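Local coordinates for MPN domain-containing protein (Archaeoglobus fulgidus, PDB 1OI0) that binds a zinc ion and is probably a metallopeptidase of the JAB1/MPN family, at residues S3-I14 / L30-L40. Numbering follows the deposited sequence.
Sequences SMKISRGLLKTI and LSGSKDVMDEL
In the mixed sheet of this JAB1/MPN domain, the short strand at K5 and I6 runs parallel to the strand carrying V36 and M37. Three backbone bonds define the pairing: K5 N to D35 O, M37 N to K5 O (2.8 Å, N-H...O 171°), and S7 N to M37 O. K5 NZ meets D35 OD2 at 2.7 Å in a salt bridge, nearly along the C-O axis of the carboxylate. A bend at chi4 (58°) turns the ammonium back, and it also donates to the carbonyls of S3, in plane, and G1. A methionine in place of K5 would probably leave the D35 carboxylate without its counter-charge and the S3 carbonyl without this donor. The buried side chains of M4 and M37 cross at about a right angle, M4 CG lying 3.7 Å from M37 CE, with F66 and Y93 beside both. Beyond the strand, S7 N-caps helix 8-21, its OG accepting from L10 N (3.0 Å). The helix packs against the hairpin of strands 27-32 and 36-42, where D38 and E39 form a classic beta bulge opposite S31. L10, CG anti to N (chi1 -173°), straddles this bulge: CD2 rests on M37 O at 3.4 Å, and CD1 presses tightly on L40 CG, also at 3.4 Å. One turn on, I14 CD1 reaches L30 CD2 at 4.0 Å; the I14 side chain is about 8 Å from that of zinc ligand H70.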
ATOM      1  N   SER A   3      12.150  -6.761   9.198  1.00 20.45           N
ATOM      2  CA  SER A   3      11.199  -6.891   8.101  1.00 22.89           C
ATOM      3  C   SER A   3      11.027  -5.473   7.591  1.00 23.04           C
ATOM      4  O   SER A   3      11.574  -4.527   8.173  1.00 21.89           O
ATOM      5  CB  SER A   3       9.845  -7.413   8.589  1.00 20.98           C
ATOM      6  OG  SER A   3       9.101  -6.385   9.232  1.00 19.89           O
ATOM      7  N   MET A   4      10.285  -5.312   6.503  1.00 21.41           N
ATOM      8  CA  MET A   4      10.049  -3.977   5.985  1.00 23.34           C
ATOM      9  C   MET A   4       9.229  -3.246   7.040  1.00 21.36           C
ATOM     10  O   MET A   4       8.508  -3.870   7.830  1.00 20.55           O
ATOM     11  CB  MET A   4       9.286  -4.036   4.660  1.00 25.25           C
ATOM     12  CG  MET A   4       8.909  -2.674   4.089  1.00 27.43           C
ATOM     13  SD  MET A   4      10.291  -1.514   3.942  1.00 30.19           S
ATOM     14  CE  MET A   4      11.229  -2.294   2.654  1.00 35.28           C
ATOM     15  N   LYS A   5       9.359  -1.927   7.060  1.00 22.08           N
ATOM     16  CA  LYS A   5       8.648  -1.109   8.026  1.00 21.43           C
ATOM     17  C   LYS A   5       7.893  -0.008   7.308  1.00 22.82           C
ATOM     18  O   LYS A   5       8.200   0.321   6.163  1.00 23.46           O
ATOM     19  CB  LYS A   5       9.642  -0.492   9.010  1.00 24.41           C
ATOM     20  CG  LYS A   5      10.473  -1.522   9.760  1.00 24.22           C
ATOM     21  CD  LYS A   5      11.631  -0.879  10.506  1.00 21.60           C
ATOM     22  CE  LYS A   5      12.431  -1.927  11.268  1.00 22.41           C
ATOM     23  NZ  LYS A   5      12.954  -2.989  10.358  1.00 21.90           N
ATOM     24  N   ILE A   6       6.898   0.549   7.985  1.00 20.88           N
ATOM     25  CA  ILE A   6       6.111   1.636   7.428  1.00 20.17           C
ATOM     26  C   ILE A   6       5.850   2.621   8.553  1.00 20.82           C
ATOM     27  O   ILE A   6       5.575   2.221   9.683  1.00 23.11           O
ATOM     28  CB  ILE A   6       4.766   1.135   6.837  1.00 19.50           C
ATOM     29  CG1 ILE A   6       4.030   2.307   6.183  1.00 20.74           C
ATOM     30  CG2 ILE A   6       3.909   0.485   7.924  1.00 19.01           C
ATOM     31  CD1 ILE A   6       2.815   1.892   5.371  1.00 20.13           C
ATOM     32  N   SER A   7       5.959   3.909   8.253  1.00 22.34           N
ATOM     33  CA  SER A   7       5.730   4.923   9.266  1.00 23.72           C
ATOM     34  C   SER A   7       4.236   5.075   9.505  1.00 24.87           C
ATOM     35  O   SER A   7       3.430   4.912   8.587  1.00 24.95           O
ATOM     36  CB  SER A   7       6.322   6.264   8.825  1.00 23.77           C
ATOM     37  OG  SER A   7       5.601   6.812   7.734  1.00 26.66           O
ATOM     38  N   ARG A   8       3.864   5.372  10.744  1.00 25.81           N
ATOM     39  CA  ARG A   8       2.458   5.554  11.075  1.00 27.45           C
ATOM     40  C   ARG A   8       1.942   6.752  10.289  1.00 25.73           C
ATOM     41  O   ARG A   8       0.768   6.814   9.926  1.00 27.59           O
ATOM     42  CB  ARG A   8       2.291   5.807  12.576  1.00 28.16           C
ATOM     43  CG  ARG A   8       0.867   6.145  12.993  1.00 32.97           C
ATOM     44  CD  ARG A   8      -0.083   4.984  12.749  1.00 37.43           C
ATOM     45  NE  ARG A   8       0.269   3.812  13.546  1.00 40.48           N
ATOM     46  CZ  ARG A   8      -0.402   2.664  13.527  1.00 40.96           C
ATOM     47  NH1 ARG A   8      -1.466   2.527  12.748  1.00 41.69           N
ATOM     48  NH2 ARG A   8      -0.007   1.649  14.284  1.00 42.74           N
ATOM     49  N   GLY A   9       2.837   7.699  10.024  1.00 26.04           N
ATOM     50  CA  GLY A   9       2.465   8.888   9.281  1.00 26.24           C
ATOM     51  C   GLY A   9       2.050   8.567   7.861  1.00 25.22           C
ATOM     52  O   GLY A   9       1.120   9.174   7.330  1.00 27.23           O
ATOM     53  N   LEU A  10       2.741   7.616   7.239  1.00 24.63           N
ATOM     54  CA  LEU A  10       2.416   7.231   5.870  1.00 20.78           C
ATOM     55  C   LEU A  10       1.102   6.461   5.832  1.00 22.55           C
ATOM     56  O   LEU A  10       0.312   6.628   4.901  1.00 20.30           O
ATOM     57  CB  LEU A  10       3.532   6.375   5.265  1.00 22.32           C
ATOM     58  CG  LEU A  10       3.344   6.068   3.775  1.00 22.19           C
ATOM     59  CD1 LEU A  10       3.377   7.376   3.000  1.00 24.67           C
ATOM     60  CD2 LEU A  10       4.438   5.129   3.275  1.00 22.70           C
ATOM     61  N   LEU A  11       0.868   5.616   6.833  1.00 21.64           N
ATOM     62  CA  LEU A  11      -0.372   4.847   6.895  1.00 23.74           C
ATOM     63  C   LEU A  11      -1.556   5.799   7.002  1.00 25.16           C
ATOM     64  O   LEU A  11      -2.586   5.606   6.349  1.00 23.07           O
ATOM     65  CB  LEU A  11      -0.367   3.901   8.096  1.00 26.10           C
ATOM     66  CG  LEU A  11       0.335   2.553   7.930  1.00 26.68           C
ATOM     67  CD1 LEU A  11       0.272   1.783   9.240  1.00 27.83           C
ATOM     68  CD2 LEU A  11      -0.334   1.758   6.815  1.00 28.40           C
ATOM     69  N   LYS A  12      -1.405   6.830   7.829  1.00 24.16           N
ATOM     70  CA  LYS A  12      -2.467   7.808   8.002  1.00 25.72           C
ATOM     71  C   LYS A  12      -2.713   8.511   6.673  1.00 24.51           C
ATOM     72  O   LYS A  12      -3.855   8.696   6.261  1.00 25.79           O
ATOM     73  CB  LYS A  12      -2.088   8.836   9.072  1.00 28.75           C
ATOM     74  CG  LYS A  12      -3.175   9.865   9.331  1.00 35.20           C
ATOM     75  CD  LYS A  12      -2.756  10.883  10.379  1.00 41.47           C
ATOM     76  CE  LYS A  12      -3.866  11.899  10.620  1.00 44.15           C
ATOM     77  NZ  LYS A  12      -3.454  12.955  11.586  1.00 46.72           N
ATOM     78  N   THR A  13      -1.632   8.896   6.002  1.00 23.10           N
ATOM     79  CA  THR A  13      -1.728   9.568   4.714  1.00 25.03           C
ATOM     80  C   THR A  13      -2.450   8.676   3.709  1.00 22.48           C
ATOM     81  O   THR A  13      -3.339   9.126   2.983  1.00 21.50           O
ATOM     82  CB  THR A  13      -0.326   9.906   4.168  1.00 24.40           C
ATOM     83  OG1 THR A  13       0.323  10.817   5.064  1.00 28.50           O
ATOM     84  CG2 THR A  13      -0.419  10.540   2.786  1.00 26.97           C
ATOM     85  N   ILE A  14      -2.069   7.404   3.677  1.00 22.54           N
ATOM     86  CA  ILE A  14      -2.677   6.452   2.757  1.00 20.63           C
ATOM     87  C   ILE A  14      -4.170   6.274   3.022  1.00 20.68           C
ATOM     88  O   ILE A  14      -4.987   6.362   2.102  1.00 19.25           O
ATOM     89  CB  ILE A  14      -1.976   5.076   2.844  1.00 20.43           C
ATOM     90  CG1 ILE A  14      -0.571   5.177   2.236  1.00 19.48           C
ATOM     91  CG2 ILE A  14      -2.796   4.017   2.113  1.00 22.64           C
ATOM     92  CD1 ILE A  14       0.319   3.973   2.512  1.00 18.43           C
ATOM     93  N   LEU A  30       4.836   2.895  -3.176  1.00 21.75           N
ATOM     94  CA  LEU A  30       5.401   3.043  -1.843  1.00 21.03           C
ATOM     95  C   LEU A  30       6.888   3.347  -2.004  1.00 25.17           C
ATOM     96  O   LEU A  30       7.588   2.667  -2.754  1.00 24.59           O
ATOM     97  CB  LEU A  30       5.198   1.751  -1.057  1.00 19.43           C
ATOM     98  CG  LEU A  30       3.739   1.368  -0.776  1.00 20.72           C
ATOM     99  CD1 LEU A  30       3.659  -0.060  -0.263  1.00 18.02           C
ATOM    100  CD2 LEU A  30       3.151   2.343   0.233  1.00 20.07           C
ATOM    101  N   SER A  31       7.372   4.377  -1.319  1.00 23.34           N
ATOM    102  CA  SER A  31       8.778   4.739  -1.436  1.00 28.98           C
ATOM    103  C   SER A  31       9.406   5.175  -0.120  1.00 28.63           C
ATOM    104  O   SER A  31       8.740   5.261   0.910  1.00 30.31           O
ATOM    105  CB  SER A  31       8.954   5.847  -2.481  1.00 28.03           C
ATOM    106  OG  SER A  31       8.279   7.034  -2.095  1.00 35.15           O
ATOM    107  N   GLY A  32      10.706   5.446  -0.174  1.00 34.13           N
ATOM    108  CA  GLY A  32      11.440   5.868   1.003  1.00 36.75           C
ATOM    109  C   GLY A  32      12.857   5.337   0.937  1.00 39.19           C
ATOM    110  O   GLY A  32      13.252   4.743  -0.067  1.00 39.34           O
ATOM    111  N   SER A  33      13.627   5.549   1.997  1.00 42.58           N
ATOM    112  CA  SER A  33      15.003   5.071   2.036  1.00 46.61           C
ATOM    113  C   SER A  33      15.182   4.014   3.115  1.00 47.52           C
ATOM    114  O   SER A  33      14.251   3.704   3.859  1.00 50.76           O
ATOM    115  CB  SER A  33      15.969   6.230   2.294  1.00 46.67           C
ATOM    116  OG  SER A  33      16.021   7.107   1.182  1.00 50.95           O
ATOM    117  N   LYS A  34      16.386   3.460   3.188  1.00 48.50           N
ATOM    118  CA  LYS A  34      16.706   2.441   4.175  1.00 48.73           C
ATOM    119  C   LYS A  34      15.709   1.283   4.119  1.00 46.65           C
ATOM    120  O   LYS A  34      15.578   0.617   3.091  1.00 47.36           O
ATOM    121  CB  LYS A  34      16.719   3.059   5.577  1.00 50.88           C
ATOM    122  CG  LYS A  34      17.289   2.155   6.658  1.00 53.54           C
ATOM    123  CD  LYS A  34      17.251   2.835   8.017  1.00 55.92           C
ATOM    124  CE  LYS A  34      17.838   1.943   9.100  1.00 56.09           C
ATOM    125  NZ  LYS A  34      17.791   2.598  10.436  1.00 56.32           N
ATOM    126  N   ASP A  35      15.004   1.051   5.220  1.00 44.18           N
ATOM    127  CA  ASP A  35      14.038  -0.038   5.287  1.00 42.42           C
ATOM    128  C   ASP A  35      12.692   0.440   5.814  1.00 38.46           C
ATOM    129  O   ASP A  35      11.966  -0.316   6.459  1.00 39.84           O
ATOM    130  CB  ASP A  35      14.575  -1.148   6.192  1.00 43.32           C
ATOM    131  CG  ASP A  35      14.659  -0.720   7.644  1.00 43.19           C
ATOM    132  OD1 ASP A  35      15.148   0.399   7.905  1.00 41.80           O
ATOM    133  OD2 ASP A  35      14.243  -1.505   8.521  1.00 44.57           O
ATOM    134  N   VAL A  36      12.358   1.695   5.537  1.00 34.96           N
ATOM    135  CA  VAL A  36      11.095   2.252   5.999  1.00 29.97           C
ATOM    136  C   VAL A  36      10.299   2.935   4.890  1.00 29.14           C
ATOM    137  O   VAL A  36      10.814   3.801   4.181  1.00 27.14           O
ATOM    138  CB  VAL A  36      11.320   3.281   7.136  1.00 29.56           C
ATOM    139  CG1 VAL A  36       9.987   3.856   7.593  1.00 28.05           C
ATOM    140  CG2 VAL A  36      12.035   2.621   8.303  1.00 31.49           C
ATOM    141  N   MET A  37       9.044   2.525   4.742  1.00 27.00           N
ATOM    142  CA  MET A  37       8.157   3.126   3.753  1.00 24.54           C
ATOM    143  C   MET A  37       7.656   4.397   4.427  1.00 23.14           C
ATOM    144  O   MET A  37       6.976   4.325   5.447  1.00 22.42           O
ATOM    145  CB  MET A  37       6.951   2.222   3.466  1.00 22.36           C
ATOM    146  CG  MET A  37       7.272   0.792   3.062  1.00 25.14           C
ATOM    147  SD  MET A  37       5.776  -0.239   2.983  1.00 24.91           S
ATOM    148  CE  MET A  37       6.275  -1.466   1.803  1.00 29.05           C
ATOM    149  N   ASP A  38       7.990   5.558   3.875  1.00 25.34           N
ATOM    150  CA  ASP A  38       7.542   6.808   4.477  1.00 26.31           C
ATOM    151  C   ASP A  38       7.246   7.892   3.449  1.00 25.93           C
ATOM    152  O   ASP A  38       7.041   9.052   3.805  1.00 27.05           O
ATOM    153  CB  ASP A  38       8.589   7.320   5.468  1.00 30.13           C
ATOM    154  CG  ASP A  38       9.968   7.428   4.852  1.00 32.36           C
ATOM    155  OD1 ASP A  38      10.090   8.016   3.758  1.00 36.29           O
ATOM    156  OD2 ASP A  38      10.936   6.929   5.464  1.00 38.12           O
ATOM    157  N   GLU A  39       7.228   7.506   2.178  1.00 26.77           N
ATOM    158  CA  GLU A  39       6.958   8.440   1.092  1.00 28.58           C
ATOM    159  C   GLU A  39       6.056   7.783   0.055  1.00 28.18           C
ATOM    160  O   GLU A  39       5.984   6.560  -0.027  1.00 26.61           O
ATOM    161  CB  GLU A  39       8.269   8.863   0.425  1.00 33.88           C
ATOM    162  CG  GLU A  39       9.178   9.707   1.300  1.00 38.54           C
ATOM    163  CD  GLU A  39       8.716  11.145   1.401  1.00 44.32           C
ATOM    164  OE1 GLU A  39       7.575  11.379   1.853  1.00 46.91           O
ATOM    165  OE2 GLU A  39       9.496  12.044   1.024  1.00 47.86           O
ATOM    166  N   LEU A  40       5.372   8.603  -0.734  1.00 27.34           N
ATOM    167  CA  LEU A  40       4.490   8.085  -1.768  1.00 28.16           C
ATOM    168  C   LEU A  40       4.745   8.744  -3.109  1.00 27.99           C
ATOM    169  O   LEU A  40       4.975   9.951  -3.188  1.00 32.08           O
ATOM    170  CB  LEU A  40       3.020   8.314  -1.400  1.00 28.01           C
ATOM    171  CG  LEU A  40       2.399   7.532  -0.244  1.00 27.71           C
ATOM    172  CD1 LEU A  40       0.943   7.948  -0.086  1.00 28.10           C
ATOM    173  CD2 LEU A  40       2.500   6.041  -0.509  1.00 27.12           C
TER
HETATM  174  O   HOH W   1       6.485   9.191   7.157  1.00 44.29           O